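Local atomic coordinates of butyryl-CoA dehydrogenase (Marinomonas mediterranea, PDB entry 6CXT), a protein that belongs to the acyl-CoA dehydrogenase family of flavoproteins and binds flavin-adenine dinucleotide in an assembly of several copies of the chain. Residues Phe47-Pro52 and Lys69-Leu74; Thr79-Leu84 and Phe247-Gly252; Leu297-Ala302 and Leu321-Ala326; Ala10-His15 and Ile64-Lys69; Gly252-Asp257 and Glu293-Met298. All coordinates share one frame; numbering follows the deposited sequence.

Overall arrangement
Contacts 1, 2 and 3 are buried. Contacts 4 and 5 are partly buried and lie farther from the centre of the chain. Contacts 1 and 4 share helix 64-77 and Lys69, contacts 2 and 5 share helix 248-267, and contacts 3 and 5 share helix 279-306. Contacts 1 and 4 stay within the N-terminal helical region, contacts 3 and 5 within the C-terminal one, and contact 2 joins the two. The buried contacts are apolar across their segments. Contact 4 adds a cation-pi pair and contact 5 a direct arginine-glutamine hydrogen bond with a water bridge beside it. Glu72 of contact 1 bonds to Tyr300 of contact 3 and Arg296 of contact 5.

Contact 1: residues Phe47-Pro52 and Lys69-Leu74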
# COMPACT_ATOMS: atom_id res chain seq x y z
N PHE B 47 18.50 -29.56 14.53
CA PHE B 47 19.51 -29.55 13.48
C PHE B 47 19.54 -30.84 12.70
O PHE B 47 20.19 -30.93 11.67
CB PHE B 47 20.91 -29.30 14.06
CG PHE B 47 20.97 -28.15 15.01
CD1 PHE B 47 20.65 -26.86 14.58
CD2 PHE B 47 21.34 -28.36 16.33
CE1 PHE B 47 20.70 -25.82 15.47
CE2 PHE B 47 21.39 -27.30 17.21
CZ PHE B 47 21.05 -26.03 16.77
N GLY B 48 18.83 -31.85 13.20
CA GLY B 48 18.78 -33.12 12.51
C GLY B 48 17.51 -33.39 11.76
O GLY B 48 17.38 -34.46 11.18
N LEU B 49 16.56 -32.45 11.73
CA LEU B 49 15.24 -32.76 11.11
C LEU B 49 15.32 -33.35 9.70
O LEU B 49 14.66 -34.37 9.45
CB LEU B 49 14.25 -31.57 11.15
CG LEU B 49 14.08 -30.87 12.50
CD1 LEU B 49 13.35 -29.53 12.34
CD2 LEU B 49 13.30 -31.81 13.39
N PRO B 50 16.10 -32.74 8.77
CA PRO B 50 16.11 -33.30 7.43
C PRO B 50 17.32 -34.23 7.15
O PRO B 50 17.61 -34.47 5.98
CB PRO B 50 16.26 -32.05 6.56
CG PRO B 50 17.08 -31.10 7.40
CD PRO B 50 16.92 -31.53 8.84
N ILE B 51 18.06 -34.64 8.17
CA ILE B 51 19.29 -35.47 7.95
C ILE B 51 18.86 -36.94 8.07
O ILE B 51 18.21 -37.31 9.05
CB ILE B 51 20.46 -35.11 8.90
CG1 ILE B 51 20.70 -33.60 8.93
CG2 ILE B 51 21.76 -35.85 8.52
CD1 ILE B 51 21.05 -32.96 7.60
N PRO B 52 19.16 -37.76 7.04
CA PRO B 52 18.91 -39.21 7.09
C PRO B 52 19.68 -39.88 8.23
O PRO B 52 20.83 -39.51 8.52
CB PRO B 52 19.44 -39.70 5.74
CG PRO B 52 19.38 -38.51 4.85
CD PRO B 52 19.77 -37.37 5.75
N LYS B 69 6.95 -27.77 9.20
CA LYS B 69 5.87 -27.65 10.19
C LYS B 69 6.46 -27.59 11.58
O LYS B 69 5.99 -26.84 12.44
CB LYS B 69 4.86 -28.82 10.05
CG LYS B 69 3.63 -28.75 10.96
CD LYS B 69 2.80 -27.48 10.76
CE LYS B 69 1.44 -27.62 11.43
NZ LYS B 69 0.63 -26.39 11.17
N ILE B 70 7.50 -28.40 11.83
CA ILE B 70 8.13 -28.37 13.16
C ILE B 70 8.83 -27.01 13.36
O ILE B 70 8.76 -26.39 14.43
CB ILE B 70 9.14 -29.52 13.30
CG1 ILE B 70 8.38 -30.84 13.48
CG2 ILE B 70 10.15 -29.28 14.45
CD1 ILE B 70 9.28 -32.04 13.11
N ILE B 71 9.50 -26.54 12.31
CA ILE B 71 10.22 -25.27 12.42
C ILE B 71 9.21 -24.12 12.71
O ILE B 71 9.48 -23.22 13.51
CB ILE B 71 11.03 -24.99 11.12
CG1 ILE B 71 12.18 -26.01 11.00
CG2 ILE B 71 11.60 -23.56 11.13
CD1 ILE B 71 12.94 -25.93 9.68
N GLU B 72 8.08 -24.16 12.01
CA GLU B 72 7.02 -23.17 12.24
C GLU B 72 6.61 -23.19 13.68
O GLU B 72 6.47 -22.13 14.31
CB GLU B 72 5.81 -23.49 11.38
CG GLU B 72 4.65 -22.51 11.57
CD GLU B 72 3.39 -22.97 10.84
OE1 GLU B 72 3.45 -23.90 10.00
OE2 GLU B 72 2.30 -22.41 11.14
N GLY B 73 6.39 -24.41 14.23
CA GLY B 73 6.02 -24.55 15.64
C GLY B 73 7.06 -23.92 16.55
O GLY B 73 6.73 -23.20 17.52
N LEU B 74 8.32 -24.16 16.25
CA LEU B 74 9.40 -23.55 17.08
C LEU B 74 9.39 -22.03 16.93
O LEU B 74 9.59 -21.33 17.91
CB LEU B 74 10.79 -24.09 16.70
CG LEU B 74 11.02 -25.59 17.03
CD1 LEU B 74 12.31 -26.14 16.41
CD2 LEU B 74 11.03 -25.76 18.56
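Leu49 points its branched end at helix 64-77 and meets Ile70 and Ile71, two neighbours on one turn. Its CG stands anti to the carbonyl carbon (chi1 -49°), and this brings both methyls to the helix. CD1 touches two residues at once. It lies 3.8 Å from CG2 of Ile70 and 3.9 Å from CG1 of Ile71. Leu49 CD2 meets Ile70 alone, 4.0 Å from Ile70 CD1. The two leucine methyls thus rest on different branches of Ile70, CD1 on CG2 and CD2 on CD1, and the side chains cross obliquely. Ile71 leaves its backbone at a slant and touches with CG1, midway along its chain. The contact belongs to the N-terminal helical domain of the acyl-CoA dehydrogenase fold, where the loop between helices 35-44 and 64-77 folds back on the second of these helices. Leu49 sits inside a type I beta turn from Gly48 to Ile51, closed by a bond from Ile51 N to Gly48 O of 3.1 Å. Phe62 packs on both Leu49 and Ile70. On the helix, Ile70 also touches Leu12, while Ile71 touches Phe92 and, farther along the chain, Ala248 and Ile249.

Contact 2: residues Thr79-Leu84 and Phe247-Gly252; sequences TDTGLL and FAIFVG. With EDO (1,2-ethanediol), chain E.
Ile249 reaches from helix 248-267 into the first turn of helix 81-101 and meets Leu84 and Thr81 with different branches. With chi1 at -64° the CG1 branch lies beside the backbone N, which sends CD1 to the Leu84 backbone and puts CG2 against Thr81. CD1 lies 3.5 Å from Leu84 O and 3.7 Å from Leu84 CB. That carbonyl oxygen also accepts a hydrogen bond from Tyr46. Ile249 CG2 touches both the Leu84 CD1 methyl and CG2 of Thr81, 3.9 Å from the latter. Thr81 uses this same methyl twice. It comes to the edge of the Phe250 ring, in plane, with CG2 3.6 Å from Phe250 CE1. No hydrogen bond crosses between the segments.

The helix start beside Thr81 is polar. Asp80 is the N-cap, and its OD1 accepts from Leu83 N at 3.0 Å, met from above the carboxylate plane. A 1,2-ethanediol, probably from the crystallisation liquor, sits here too. Its O1 donates to Asp80 OD1 at 2.6 Å, and its O2 accepts from Gly82 N at 3.0 Å. Leu84 and Ile249 also pack on helix 64-77, through Leu74 and Ile71. The arrangement is a helix-helix junction between the N-terminal and C-terminal helical domains of an acyl-CoA dehydrogenase, with an Asp N-cap at one helix start.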
# COMPACT_ATOMS: atom_id res chain seq x y z
N THR B 79 10.73 -17.50 21.69
CA THR B 79 10.83 -16.07 21.39
C THR B 79 12.18 -15.62 20.86
O THR B 79 12.27 -14.54 20.31
CB THR B 79 10.51 -15.21 22.59
OG1 THR B 79 11.27 -15.71 23.69
CG2 THR B 79 8.94 -15.24 22.85
N ASP B 80 13.21 -16.44 21.01
CA ASP B 80 14.52 -16.04 20.44
C ASP B 80 14.57 -16.44 18.96
O ASP B 80 15.12 -17.47 18.54
CB ASP B 80 15.67 -16.66 21.23
CG ASP B 80 17.00 -16.05 20.85
OD1 ASP B 80 17.09 -15.35 19.80
OD2 ASP B 80 17.96 -16.29 21.61
N THR B 81 13.98 -15.58 18.13
CA THR B 81 13.98 -15.79 16.69
C THR B 81 15.41 -15.88 16.13
O THR B 81 15.66 -16.65 15.21
CB THR B 81 13.18 -14.63 16.05
OG1 THR B 81 11.87 -14.61 16.69
CG2 THR B 81 13.00 -14.79 14.51
N GLY B 82 16.30 -15.04 16.63
CA GLY B 82 17.69 -14.93 16.15
C GLY B 82 18.36 -16.28 16.30
O GLY B 82 19.13 -16.72 15.42
N LEU B 83 18.07 -16.92 17.42
CA LEU B 83 18.65 -18.25 17.69
C LEU B 83 18.16 -19.29 16.68
O LEU B 83 18.95 -20.09 16.13
CB LEU B 83 18.39 -18.71 19.14
CG LEU B 83 18.91 -20.14 19.49
CD1 LEU B 83 20.41 -20.19 19.31
CD2 LEU B 83 18.61 -20.49 20.94
N LEU B 84 16.86 -19.30 16.40
CA LEU B 84 16.28 -20.20 15.40
C LEU B 84 16.89 -19.94 14.03
O LEU B 84 17.14 -20.90 13.29
CB LEU B 84 14.75 -20.03 15.33
CG LEU B 84 14.07 -20.54 16.61
CD1 LEU B 84 12.57 -20.22 16.48
CD2 LEU B 84 14.32 -22.06 16.86
N PHE B 247 12.46 -19.77 6.48
CA PHE B 247 11.41 -18.71 6.62
C PHE B 247 10.16 -19.23 7.32
O PHE B 247 9.30 -18.44 7.76
CB PHE B 247 11.14 -18.05 5.24
CG PHE B 247 12.25 -17.08 4.86
CD1 PHE B 247 13.54 -17.58 4.44
CD2 PHE B 247 12.09 -15.71 5.01
CE1 PHE B 247 14.58 -16.73 4.25
CE2 PHE B 247 13.15 -14.83 4.76
CZ PHE B 247 14.40 -15.34 4.40
N ALA B 248 10.07 -20.55 7.46
CA ALA B 248 9.03 -21.16 8.33
C ALA B 248 9.08 -20.56 9.75
O ALA B 248 8.03 -20.42 10.40
CB ALA B 248 9.19 -22.66 8.39
N ILE B 249 10.28 -20.19 10.22
CA ILE B 249 10.44 -19.54 11.54
C ILE B 249 9.45 -18.35 11.68
O ILE B 249 8.75 -18.19 12.71
CB ILE B 249 11.88 -19.02 11.78
CG1 ILE B 249 12.89 -20.20 11.81
CG2 ILE B 249 11.95 -18.22 13.08
CD1 ILE B 249 14.33 -19.70 11.65
N PHE B 250 9.42 -17.53 10.65
CA PHE B 250 8.75 -16.22 10.76
C PHE B 250 7.24 -16.37 10.61
O PHE B 250 6.50 -15.52 11.08
CB PHE B 250 9.28 -15.30 9.68
CG PHE B 250 10.80 -15.25 9.67
CD1 PHE B 250 11.51 -15.00 10.88
CD2 PHE B 250 11.52 -15.47 8.48
CE1 PHE B 250 12.92 -15.02 10.92
CE2 PHE B 250 12.93 -15.43 8.50
CZ PHE B 250 13.63 -15.25 9.70
N VAL B 251 6.80 -17.42 9.94
CA VAL B 251 5.37 -17.74 9.92
C VAL B 251 4.92 -18.06 11.37
O VAL B 251 3.91 -17.53 11.85
CB VAL B 251 5.05 -18.95 9.00
CG1 VAL B 251 3.61 -19.43 9.19
CG2 VAL B 251 5.30 -18.58 7.52
N GLY B 252 5.68 -18.88 12.09
CA GLY B 252 5.41 -19.07 13.52
C GLY B 252 5.49 -17.77 14.32
O GLY B 252 4.59 -17.47 15.15
C1 EDO E . 17.31 -12.05 19.32
O1 EDO E . 18.07 -13.16 18.81
C2 EDO E . 15.78 -12.24 19.27
O2 EDO E . 15.46 -12.43 17.88

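Contact 3: residues Leu297-Ala302 and Leu321-Ala326; sequences LMLYYA and LAISEA
Met298 and Leu299 of helix 279-306 meet Ala322 and Ile323 of helix 313-338, two helices of the C-terminal helical domain of the acyl-CoA dehydrogenase fold. The pairs follow each other in step, since Met298 faces Ala322 and Leu299 faces Ile323. The end of the Met298 chain touches the alanine methyl with both its sulfur and its terminal carbon. Its SD lies 3.6 Å from Ala322 CB, and CE lies 3.8 Å from the same carbon. The bend at chi3 (75°) turns CE back so that it shares this methyl. The contact is wholly apolar.

A second shell packs around them. Met318 packs on Met298 and Ser319 on Leu299, both from helix 313-338. Phe250 and Val251 of helix 248-267 lie against Ile323, and Ala248 lies against Leu299. Glu293 of a second subunit packs on Met298 and Tyr301, so helix 279-306 also takes part in a subunit interface. The last pair is made by a single methyl. Ile323 CD1 lies 3.9 Å from Leu299 CB and 4.1 Å from Leu299 CD1.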
# COMPACT_ATOMS: atom_id res chain seq x y z
N LEU B 297 0.17 -20.68 3.77
CA LEU B 297 -0.21 -21.52 2.63
C LEU B 297 0.90 -21.51 1.55
O LEU B 297 1.12 -22.52 0.90
CB LEU B 297 -1.52 -21.01 1.99
CG LEU B 297 -2.76 -21.31 2.92
CD1 LEU B 297 -4.04 -20.61 2.42
CD2 LEU B 297 -3.03 -22.82 3.03
N MET B 298 1.49 -20.34 1.28
CA MET B 298 2.56 -20.21 0.31
C MET B 298 3.77 -21.03 0.71
O MET B 298 4.39 -21.62 -0.15
CB MET B 298 2.94 -18.73 0.09
CG MET B 298 1.73 -18.09 -0.58
SD MET B 298 2.02 -16.34 -0.82
CE MET B 298 3.16 -16.35 -2.19
N LEU B 299 4.06 -21.06 2.02
CA LEU B 299 5.15 -21.88 2.56
C LEU B 299 4.86 -23.37 2.33
O LEU B 299 5.72 -24.11 1.84
CB LEU B 299 5.26 -21.55 4.08
CG LEU B 299 6.16 -22.47 4.93
CD1 LEU B 299 7.63 -22.34 4.47
CD2 LEU B 299 5.94 -22.25 6.44
N TYR B 300 3.65 -23.79 2.72
CA TYR B 300 3.22 -25.20 2.58
C TYR B 300 3.29 -25.63 1.11
O TYR B 300 3.82 -26.68 0.78
CB TYR B 300 1.83 -25.44 3.16
CG TYR B 300 1.73 -25.29 4.66
CD1 TYR B 300 2.91 -25.11 5.47
CD2 TYR B 300 0.48 -25.25 5.29
CE1 TYR B 300 2.80 -24.97 6.84
CE2 TYR B 300 0.35 -25.12 6.68
CZ TYR B 300 1.53 -24.95 7.44
OH TYR B 300 1.42 -24.81 8.79
N TYR B 301 2.81 -24.75 0.22
CA TYR B 301 2.86 -25.02 -1.18
C TYR B 301 4.31 -25.13 -1.69
O TYR B 301 4.61 -26.10 -2.43
CB TYR B 301 2.06 -23.99 -1.97
CG TYR B 301 2.13 -24.24 -3.44
CD1 TYR B 301 1.57 -25.41 -4.01
CD2 TYR B 301 2.79 -23.33 -4.30
CE1 TYR B 301 1.64 -25.65 -5.39
CE2 TYR B 301 2.85 -23.57 -5.69
CZ TYR B 301 2.26 -24.72 -6.21
OH TYR B 301 2.36 -24.94 -7.56
N ALA B 302 5.21 -24.20 -1.29
CA ALA B 302 6.60 -24.24 -1.72
C ALA B 302 7.24 -25.53 -1.20
O ALA B 302 7.95 -26.18 -1.98
CB ALA B 302 7.40 -23.04 -1.19
N LEU B 321 9.46 -14.16 -0.21
CA LEU B 321 9.03 -12.75 -0.35
C LEU B 321 7.78 -12.50 0.52
O LEU B 321 7.75 -11.56 1.30
CB LEU B 321 8.72 -12.46 -1.82
CG LEU B 321 8.22 -11.06 -2.17
CD1 LEU B 321 9.29 -10.04 -1.79
CD2 LEU B 321 7.85 -11.01 -3.69
N ALA B 322 6.76 -13.32 0.37
CA ALA B 322 5.48 -13.07 1.05
C ALA B 322 5.70 -13.16 2.57
O ALA B 322 5.15 -12.33 3.31
CB ALA B 322 4.43 -14.07 0.60
N ILE B 323 6.46 -14.18 3.04
CA ILE B 323 6.66 -14.36 4.48
C ILE B 323 7.42 -13.16 5.06
O ILE B 323 7.02 -12.59 6.11
CB ILE B 323 7.44 -15.68 4.80
CG1 ILE B 323 6.53 -16.88 4.49
CG2 ILE B 323 7.90 -15.72 6.28
CD1 ILE B 323 7.28 -18.21 4.43
N SER B 324 8.52 -12.78 4.39
CA SER B 324 9.40 -11.78 4.96
C SER B 324 8.65 -10.41 4.92
O SER B 324 8.70 -9.64 5.90
CB SER B 324 10.74 -11.72 4.19
OG SER B 324 10.49 -11.42 2.81
N GLU B 325 7.94 -10.14 3.82
CA GLU B 325 7.16 -8.88 3.74
C GLU B 325 6.01 -8.84 4.76
O GLU B 325 5.77 -7.79 5.41
CB GLU B 325 6.68 -8.55 2.30
CG GLU B 325 7.89 -8.32 1.35
CD GLU B 325 8.68 -7.05 1.62
OE1 GLU B 325 8.25 -6.16 2.43
OE2 GLU B 325 9.80 -6.86 1.01
N ALA B 326 5.32 -9.97 4.91
CA ALA B 326 4.25 -10.04 5.92
C ALA B 326 4.82 -9.83 7.33
O ALA B 326 4.20 -9.20 8.16
CB ALA B 326 3.46 -11.35 5.81

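Contact 4: residues Ala10-His15 and Ile64-Lys69; sequences AELFEH and ILTTIK
Lys69 lays its side chain over one face of the Phe13 ring, joining helix 64-77 to helix 7-19. From CB the chain leaves with CG anti to the backbone N (chi1 -175°), then bends at chi2 (59°), and this carries it across the ring. CG is the first atom to touch, at 3.7 Å from Phe13 CD1. CD follows over the same rim and meets CD1 and CE1. CE comes in above the face, in a CH-pi contact 3.6 Å from the ring centroid. It is set toward the rim on the CD1 side. The tip, NZ, continues over the face and makes a cation-pi contact, 4.0 Å from the centroid and 13° off the ring normal. Lys69 also meets the ring with its backbone. Its carbonyl O lies at the edge, in the ring plane, 3.2 Å from Phe13 CD1. One residue therefore holds the ring both over a face and at an edge.

A second, apolar touch lies one turn back on helix 64-77, where Leu12 CD1 rests 3.8 Å from Thr66 CG2. The OG1 of Thr66 turns to Asp63, just before the helix, and to Gln9.

Both helices belong to the N-terminal helical domain. NZ has a hydrogen bond to Tyr300 of the C-terminal helical domain and a long, weak ion pair with Glu72. Trp5 packs on the lysine as well. The ammonium lies over an aromatic face and bonds to a phenol, with a carboxylate at longer range, which would probably keep its positive charge stable at this buried place.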
# COMPACT_ATOMS: atom_id res chain seq x y z
N ALA B 10 0.98 -33.73 13.36
CA ALA B 10 0.34 -32.96 14.47
C ALA B 10 1.04 -33.10 15.81
O ALA B 10 1.20 -32.12 16.56
CB ALA B 10 -1.13 -33.30 14.61
N GLU B 11 1.42 -34.34 16.12
CA GLU B 11 2.12 -34.62 17.36
C GLU B 11 3.48 -33.89 17.43
O GLU B 11 3.83 -33.30 18.47
CB GLU B 11 2.29 -36.15 17.56
CG GLU B 11 2.67 -36.52 18.98
CD GLU B 11 2.02 -35.61 20.02
OE1 GLU B 11 0.76 -35.61 20.08
OE2 GLU B 11 2.76 -34.87 20.73
N LEU B 12 4.22 -33.96 16.34
CA LEU B 12 5.50 -33.28 16.25
C LEU B 12 5.33 -31.76 16.37
O LEU B 12 6.12 -31.09 17.03
CB LEU B 12 6.18 -33.64 14.93
CG LEU B 12 6.74 -35.07 14.89
CD1 LEU B 12 6.83 -35.55 13.45
CD2 LEU B 12 8.08 -35.15 15.59
N PHE B 13 4.27 -31.23 15.75
CA PHE B 13 4.01 -29.80 15.85
C PHE B 13 3.70 -29.42 17.28
O PHE B 13 4.24 -28.44 17.81
CB PHE B 13 2.86 -29.44 14.92
CG PHE B 13 2.54 -27.97 14.89
CD1 PHE B 13 3.42 -27.05 14.25
CD2 PHE B 13 1.35 -27.48 15.43
CE1 PHE B 13 3.09 -25.70 14.17
CE2 PHE B 13 1.01 -26.10 15.37
CZ PHE B 13 1.88 -25.22 14.75
N GLU B 14 2.86 -30.20 17.94
CA GLU B 14 2.55 -29.89 19.34
C GLU B 14 3.81 -29.99 20.20
O GLU B 14 3.99 -29.18 21.13
CB GLU B 14 1.47 -30.82 19.91
CG GLU B 14 0.06 -30.54 19.38
CD GLU B 14 -0.36 -29.07 19.48
OE1 GLU B 14 -0.86 -28.52 18.45
OE2 GLU B 14 -0.20 -28.46 20.58
N HIS B 15 4.67 -30.95 19.87
CA HIS B 15 5.95 -31.13 20.61
C HIS B 15 6.82 -29.86 20.46
O HIS B 15 7.30 -29.29 21.46
CB HIS B 15 6.63 -32.45 20.13
CG HIS B 15 7.91 -32.79 20.83
ND1 HIS B 15 8.08 -32.71 22.20
CD2 HIS B 15 9.10 -33.25 20.34
CE1 HIS B 15 9.31 -33.07 22.52
NE2 HIS B 15 9.94 -33.42 21.41
N ILE B 64 10.26 -32.64 3.72
CA ILE B 64 10.24 -31.16 3.77
C ILE B 64 9.01 -30.59 4.51
O ILE B 64 9.14 -29.74 5.40
CB ILE B 64 10.44 -30.53 2.38
CG1 ILE B 64 11.70 -31.10 1.75
CG2 ILE B 64 10.72 -29.03 2.51
CD1 ILE B 64 11.76 -30.83 0.26
N LEU B 65 7.83 -31.11 4.21
CA LEU B 65 6.66 -30.60 4.92
C LEU B 65 6.68 -30.80 6.41
O LEU B 65 6.31 -29.87 7.16
CB LEU B 65 5.33 -31.16 4.36
CG LEU B 65 4.81 -30.33 3.18
CD1 LEU B 65 3.80 -31.18 2.40
CD2 LEU B 65 4.19 -28.98 3.63
N THR B 66 7.07 -32.01 6.85
CA THR B 66 7.14 -32.27 8.27
C THR B 66 8.19 -31.34 8.91
O THR B 66 7.99 -30.83 10.02
CB THR B 66 7.51 -33.74 8.57
OG1 THR B 66 6.52 -34.59 7.97
CG2 THR B 66 7.48 -33.97 10.05
N THR B 67 9.32 -31.20 8.21
CA THR B 67 10.42 -30.40 8.74
C THR B 67 9.94 -28.94 8.91
O THR B 67 10.13 -28.35 9.97
CB THR B 67 11.61 -30.40 7.76
OG1 THR B 67 12.21 -31.70 7.71
CG2 THR B 67 12.70 -29.36 8.16
N ILE B 68 9.33 -28.37 7.86
CA ILE B 68 8.90 -26.95 7.96
C ILE B 68 7.81 -26.75 9.03
O ILE B 68 7.74 -25.71 9.69
CB ILE B 68 8.56 -26.27 6.60
CG1 ILE B 68 7.36 -26.86 5.91
CG2 ILE B 68 9.79 -26.21 5.68
CD1 ILE B 68 6.07 -26.14 6.26
N LYS B 69 6.95 -27.77 9.20
CA LYS B 69 5.87 -27.65 10.19
C LYS B 69 6.46 -27.59 11.58
O LYS B 69 5.99 -26.84 12.44
CB LYS B 69 4.86 -28.82 10.05
CG LYS B 69 3.63 -28.75 10.96
CD LYS B 69 2.80 -27.48 10.76
CE LYS B 69 1.44 -27.62 11.43
NZ LYS B 69 0.63 -26.39 11.17

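Contact 5: residues Gly252-Asp257 and Glu293-Met298; sequences GAMQRD and ESARLM
Two long helices of the C-terminal helical domain, 248-267 and 279-306, are bridged here by Gln255 and Arg296, with Met254 and Ala295 beside them. The backbones stay well apart, so long side chains span the gap. Arg296 NH2 donates to Gln255 OE1 at 2.8 Å, with an N-H...O angle of 153°. The nitrogen lies in the carbonyl plane, on a lone pair of OE1. The amide and guanidinium planes are nearly coplanar, 15° apart. A water closes the pair into a small ring. It donates to Gln255 OE1 at 2.6 Å and accepts from Arg296 NH1 at 2.9 Å. OE1 is therefore gripped twice, once directly and once by the water.

Both ends are tied further. Arg296 NE makes a salt bridge with Glu72 of helix 64-77, and Gln255 NE2 bonds to Asn259. These bonds would limit rotation of the guanidinium and set which way round the amide lies. The Arg296 chain runs extended from its backbone until it bends at chi3 (-67°).

Beside the polar pair the contact is apolar and looser, with Met254 CE 4.3 Å from Ala295 CB. Leu292 and Phe327 also pack on Met254. Elsewhere on helix 279-306, Ser294 OG bonds to Ser294 OG of a second subunit. Such packing of long helices, bridged at a partly exposed edge by an arginine, a glutamine and a water, belongs here to the C-terminal helical domain of the acyl-CoA dehydrogenase fold.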
# COMPACT_ATOMS: atom_id res chain seq x y z
N GLY B 252 5.68 -18.88 12.09
CA GLY B 252 5.41 -19.07 13.52
C GLY B 252 5.49 -17.77 14.32
O GLY B 252 4.59 -17.47 15.15
N ALA B 253 6.54 -16.97 14.09
CA ALA B 253 6.66 -15.72 14.82
C ALA B 253 5.41 -14.81 14.56
O ALA B 253 4.94 -14.12 15.48
CB ALA B 253 7.95 -14.97 14.47
N MET B 254 4.89 -14.82 13.35
CA MET B 254 3.71 -14.00 13.00
C MET B 254 2.45 -14.53 13.70
O MET B 254 1.62 -13.73 14.07
CB MET B 254 3.50 -13.95 11.46
CG MET B 254 4.51 -12.95 10.85
SD MET B 254 4.11 -12.79 9.11
CE MET B 254 4.78 -14.32 8.41
N GLN B 255 2.32 -15.84 13.85
CA GLN B 255 1.15 -16.41 14.62
C GLN B 255 1.20 -15.87 16.04
O GLN B 255 0.18 -15.41 16.58
CB GLN B 255 1.16 -17.96 14.63
CG GLN B 255 -0.10 -18.54 15.32
CD GLN B 255 -1.39 -18.12 14.59
OE1 GLN B 255 -1.57 -18.46 13.42
NE2 GLN B 255 -2.28 -17.39 15.27
N ARG B 256 2.41 -15.80 16.60
CA ARG B 256 2.60 -15.22 17.93
C ARG B 256 2.24 -13.73 18.00
O ARG B 256 1.50 -13.32 18.90
CB ARG B 256 4.02 -15.46 18.49
CG ARG B 256 4.20 -14.81 19.88
CD ARG B 256 5.61 -15.04 20.51
NE ARG B 256 6.67 -14.50 19.64
CZ ARG B 256 7.58 -15.24 18.98
NH1 ARG B 256 7.62 -16.59 19.09
NH2 ARG B 256 8.50 -14.61 18.25
N ASP B 257 2.76 -12.92 17.08
CA ASP B 257 2.34 -11.53 16.95
C ASP B 257 0.80 -11.39 16.92
O ASP B 257 0.23 -10.55 17.62
CB ASP B 257 2.85 -10.90 15.62
CG ASP B 257 4.36 -10.54 15.66
OD1 ASP B 257 4.99 -10.56 16.77
OD2 ASP B 257 4.90 -10.18 14.55
N GLU B 293 -2.36 -16.16 6.96
CA GLU B 293 -2.90 -17.37 6.28
C GLU B 293 -2.28 -17.54 4.91
O GLU B 293 -1.85 -18.64 4.53
CB GLU B 293 -4.45 -17.37 6.17
CG GLU B 293 -4.95 -18.72 5.65
CD GLU B 293 -6.39 -18.69 5.13
OE1 GLU B 293 -6.58 -18.49 3.91
OE2 GLU B 293 -7.34 -18.83 5.95
N SER B 294 -2.22 -16.43 4.18
CA SER B 294 -1.61 -16.40 2.88
C SER B 294 -0.13 -16.88 2.92
O SER B 294 0.23 -17.79 2.16
CB SER B 294 -1.64 -14.96 2.38
OG SER B 294 -0.88 -14.85 1.17
N ALA B 295 0.69 -16.28 3.80
CA ALA B 295 2.14 -16.61 3.84
C ALA B 295 2.34 -18.09 4.21
O ALA B 295 3.20 -18.79 3.62
CB ALA B 295 2.85 -15.70 4.83
N ARG B 296 1.53 -18.59 5.17
CA ARG B 296 1.60 -19.99 5.63
C ARG B 296 1.25 -20.95 4.49
O ARG B 296 1.92 -21.96 4.31
CB ARG B 296 0.67 -20.21 6.84
CG ARG B 296 0.70 -21.64 7.32
CD ARG B 296 -0.19 -21.87 8.52
NE ARG B 296 0.28 -21.17 9.71
CZ ARG B 296 -0.41 -20.26 10.37
NH1 ARG B 296 -1.63 -19.90 9.95
NH2 ARG B 296 0.07 -19.74 11.48
N LEU B 297 0.17 -20.68 3.77
CA LEU B 297 -0.21 -21.52 2.63
C LEU B 297 0.90 -21.51 1.55
O LEU B 297 1.12 -22.52 0.90
CB LEU B 297 -1.52 -21.01 1.99
CG LEU B 297 -2.76 -21.31 2.92
CD1 LEU B 297 -4.04 -20.61 2.42
CD2 LEU B 297 -3.03 -22.82 3.03
N MET B 298 1.49 -20.34 1.28
CA MET B 298 2.56 -20.21 0.31
C MET B 298 3.77 -21.03 0.71
O MET B 298 4.39 -21.62 -0.15
CB MET B 298 2.94 -18.73 0.09
CG MET B 298 1.73 -18.09 -0.58
SD MET B 298 2.02 -16.34 -0.82
CE MET B 298 3.16 -16.35 -2.19
O HOH W 1 -3.30 -18.13 11.45